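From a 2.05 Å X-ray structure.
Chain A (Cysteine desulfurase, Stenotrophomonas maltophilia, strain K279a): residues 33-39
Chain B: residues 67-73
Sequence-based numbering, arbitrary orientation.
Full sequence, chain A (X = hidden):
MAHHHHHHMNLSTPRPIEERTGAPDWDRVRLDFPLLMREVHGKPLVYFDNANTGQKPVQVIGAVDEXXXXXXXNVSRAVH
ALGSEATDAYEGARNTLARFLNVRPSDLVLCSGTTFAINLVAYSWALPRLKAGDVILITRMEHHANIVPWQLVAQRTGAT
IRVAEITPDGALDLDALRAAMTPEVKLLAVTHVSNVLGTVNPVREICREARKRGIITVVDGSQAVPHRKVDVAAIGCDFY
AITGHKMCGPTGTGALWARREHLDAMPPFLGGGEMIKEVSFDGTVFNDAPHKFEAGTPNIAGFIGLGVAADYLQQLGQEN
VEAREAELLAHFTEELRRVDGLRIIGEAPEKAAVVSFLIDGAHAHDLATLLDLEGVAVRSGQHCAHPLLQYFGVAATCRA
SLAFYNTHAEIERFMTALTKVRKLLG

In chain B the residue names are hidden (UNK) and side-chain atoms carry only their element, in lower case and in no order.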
# COMPACT_ATOMS: atom_id res chain seq x y z
N PHE A 33 11.30 21.96 -4.64
CA PHE A 33 10.31 21.48 -3.68
C PHE A 33 9.15 22.46 -3.56
O PHE A 33 9.17 23.34 -2.69
CB PHE A 33 10.97 21.23 -2.32
CG PHE A 33 11.90 20.05 -2.32
CD1 PHE A 33 13.19 20.18 -2.82
CD2 PHE A 33 11.46 18.80 -1.87
CE1 PHE A 33 14.04 19.08 -2.86
CE2 PHE A 33 12.29 17.70 -1.91
CZ PHE A 33 13.59 17.84 -2.39
N PRO A 34 8.10 22.32 -4.37
CA PRO A 34 7.07 23.36 -4.43
C PRO A 34 6.27 23.51 -3.15
O PRO A 34 5.73 24.60 -2.91
CB PRO A 34 6.17 22.92 -5.59
CG PRO A 34 6.39 21.43 -5.68
CD PRO A 34 7.85 21.24 -5.35
N LEU A 35 6.16 22.47 -2.31
CA LEU A 35 5.41 22.65 -1.08
C LEU A 35 6.03 23.72 -0.18
O LEU A 35 5.31 24.42 0.55
CB LEU A 35 5.28 21.33 -0.34
CG LEU A 35 4.41 21.58 0.89
CD1 LEU A 35 3.19 20.74 0.91
CD2 LEU A 35 5.23 21.45 2.18
N LEU A 36 7.35 23.89 -0.23
CA LEU A 36 8.02 24.87 0.63
C LEU A 36 7.56 26.30 0.35
O LEU A 36 7.88 27.20 1.15
CB LEU A 36 9.53 24.77 0.46
CG LEU A 36 10.06 23.36 0.73
CD1 LEU A 36 11.57 23.31 0.59
CD2 LEU A 36 9.62 22.87 2.12
N MET A 37 6.84 26.53 -0.75
CA MET A 37 6.22 27.81 -1.01
C MET A 37 4.91 28.01 -0.26
O MET A 37 4.36 29.10 -0.31
CB MET A 37 5.97 27.97 -2.52
CG MET A 37 7.20 27.73 -3.40
SD MET A 37 6.90 28.24 -5.12
CE MET A 37 5.78 26.93 -5.65
N ARG A 38 4.40 26.97 0.42
CA ARG A 38 3.16 27.10 1.19
C ARG A 38 3.25 28.25 2.19
O ARG A 38 4.32 28.59 2.70
CB ARG A 38 2.86 25.82 1.98
CG ARG A 38 1.61 25.03 1.58
CD ARG A 38 0.38 25.87 1.20
NE ARG A 38 -0.50 26.23 2.32
CZ ARG A 38 -1.45 25.45 2.83
NH1 ARG A 38 -1.66 24.23 2.35
NH2 ARG A 38 -2.19 25.89 3.84
N GLU A 39 2.09 28.83 2.46
CA GLU A 39 1.87 29.68 3.61
C GLU A 39 0.80 29.03 4.48
O GLU A 39 -0.13 28.40 3.96
CB GLU A 39 1.45 31.10 3.20
CG GLU A 39 2.48 31.79 2.31
CD GLU A 39 2.29 33.30 2.22
OE1 GLU A 39 1.21 33.81 2.59
OE2 GLU A 39 3.25 33.98 1.78
N UNK B 67 -2.07 17.45 -3.48
CA UNK B 67 -1.62 17.00 -2.17
C UNK B 67 -0.12 17.15 -2.03
O UNK B 67 0.37 17.75 -1.06
c UNK B 67 0.19 13.58 0.44
c UNK B 67 -0.31 13.95 1.67
c UNK B 67 -1.37 14.83 1.74
c UNK B 67 -1.92 15.34 0.57
c UNK B 67 -0.37 14.10 -0.73
c UNK B 67 -1.44 14.97 -0.67
c UNK B 67 -2.03 15.54 -1.92
N UNK B 68 0.65 16.61 -2.99
CA UNK B 68 2.10 16.70 -2.86
C UNK B 68 2.58 18.14 -2.95
O UNK B 68 3.57 18.49 -2.31
c UNK B 68 2.12 13.57 -4.78
c UNK B 68 2.83 12.36 -2.38
c UNK B 68 2.79 15.84 -3.93
c UNK B 68 2.96 13.73 -2.54
o UNK B 68 2.17 10.24 -3.30
c UNK B 68 2.32 11.60 -3.43
c UNK B 68 1.98 12.21 -4.64
c UNK B 68 2.62 14.36 -3.74
N UNK B 69 1.90 18.98 -3.73
CA UNK B 69 2.37 20.34 -3.94
C UNK B 69 1.98 21.29 -2.81
O UNK B 69 2.64 22.32 -2.63
c UNK B 69 2.55 20.39 -6.47
c UNK B 69 1.83 20.90 -5.26
c UNK B 69 1.90 20.91 -7.76
c UNK B 69 3.60 20.69 -9.53
n UNK B 69 4.07 20.03 -10.58
n UNK B 69 4.24 21.77 -9.08
n UNK B 69 2.49 20.27 -8.92
N UNK B 70 0.90 21.00 -2.09
CA UNK B 70 0.25 22.03 -1.28
C UNK B 70 -0.04 21.65 0.16
O UNK B 70 -0.16 22.56 0.98
n UNK B 70 -1.59 25.32 -2.35
c UNK B 70 -1.07 22.47 -1.95
n UNK B 70 -2.42 27.10 -1.15
n UNK B 70 -0.29 27.19 -2.01
c UNK B 70 -0.90 23.17 -3.31
c UNK B 70 -0.56 24.62 -3.13
c UNK B 70 -1.43 26.54 -1.84
N UNK B 71 -0.17 20.37 0.51
CA UNK B 71 -0.38 20.08 1.93
C UNK B 71 0.10 18.68 2.29
O UNK B 71 -0.48 18.01 3.15
c UNK B 71 -4.85 17.91 0.34
c UNK B 71 -4.23 18.96 -0.34
c UNK B 71 -3.26 19.71 0.31
o UNK B 71 -5.81 17.14 -0.28
c UNK B 71 -3.53 18.39 2.27
c UNK B 71 -4.50 17.63 1.64
c UNK B 71 -2.89 19.43 1.62
c UNK B 71 -1.85 20.27 2.34
N UNK B 72 1.21 18.27 1.70
CA UNK B 72 1.84 17.00 2.07
C UNK B 72 2.35 17.06 3.51
O UNK B 72 3.21 17.88 3.84
n UNK B 72 4.98 15.65 1.90
c UNK B 72 3.73 15.46 1.47
o UNK B 72 3.22 14.34 1.37
c UNK B 72 2.96 16.70 1.09
N UNK B 73 1.79 16.20 4.35
CA UNK B 73 2.15 16.02 5.76
C UNK B 73 1.54 14.69 6.19
O UNK B 73 0.76 14.09 5.46
c UNK B 73 1.66 17.17 6.63
O HOH W 1 3.01 24.66 -3.69
O HOH W 2 0.02 29.18 0.61

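Position 67 of chain B carries seven side-chain carbons, one leading into a six-membered ring with no heteroatom. Its CA-to-CB bond points away from chain A, and no atom of the ring comes within contact distance of the other stretch. That composition is phenylalanine. The part of F67(B) is in the helix, where its O accepts the hydrogen bond from the backbone N of position 71 at 3.1 Å.

Position 68 has the same one-carbon link and six-carbon ring, but the ring bears an oxygen. The end of the side chain leads away from chain A, and the residue meets the partner through its backbone: its O lies 3.9 Å from CB of L35(A). The oxygen on the ring makes it tyrosine, Y68(B).

Position 69 shows three carbons, a nitrogen, then a carbon carrying two more nitrogens. One of these terminal nitrogens comes 4.0 Å from CG of P34(A), an oblique approach without a hydrogen bond. The backbone is closer: O of position 69 is 3.2 Å from CA of L35(A), with an angle of 139° at the hydrogen, a CA-H...O contact. The forked end is a guanidinium, and the residue is arginine. The chain of R69(B) is extended beyond chi1 (m, t, t).

Position 70 repeats the pattern of three carbons, one nitrogen and a carbon with two nitrogens. Its CA-to-CB bond points away from chain A, yet three successive m rotamers fold the side chain so that its end comes nearer. A terminal nitrogen sits 3.5 Å from CD of R38(A), which lies over one face of the forked group. This is also arginine, R70(B), and that nitrogen is its NH1.

Position 71 has one carbon and a six-carbon ring bearing an oxygen. Its ring leads away, while its CB stands 4.0 Å from NH1 of R38(A), near the plane of that guanidinium. The residue is hence tyrosine. Y71(B) is the first residue after the helix to leave helical phi/psi.

Position 72 holds two carbons, the second bearing one oxygen and one nitrogen. Its CB is 4.1 Å from CD1 of L35(A), and its backbone N is 3.3 Å from the same methyl. A carboxamide one carbon from CA is asparagine, N72(B).

Position 73 has a single side-chain carbon and makes no contact with chain A; it is alanine, A73(B).

The contact is built around backbone at the helix end. L35(A), buried and with chi1 in t, lays CD1 against the main chain, 3.4 Å from both C of R70(B) and N of Y71(B). Alongside, NH1 of R38(A) donates to O of R70(B) at 2.6 Å and 146°, while NE of R38(A) is held by O of E39(A) at 2.7 Å. The two arginines are like-charged, with NE of R38(A) 4.1 Å from NH2 of R70(B); the hydrogen bond to a carbonyl, rather than a salt bridge, joins them. Water 1 donates to O of P34(A) at 2.8 Å and to O of R69(B) at 2.6 Å, bridging two carbonyls that cannot bond each other directly.

Chain B, residues 67-73: FYRRYNA
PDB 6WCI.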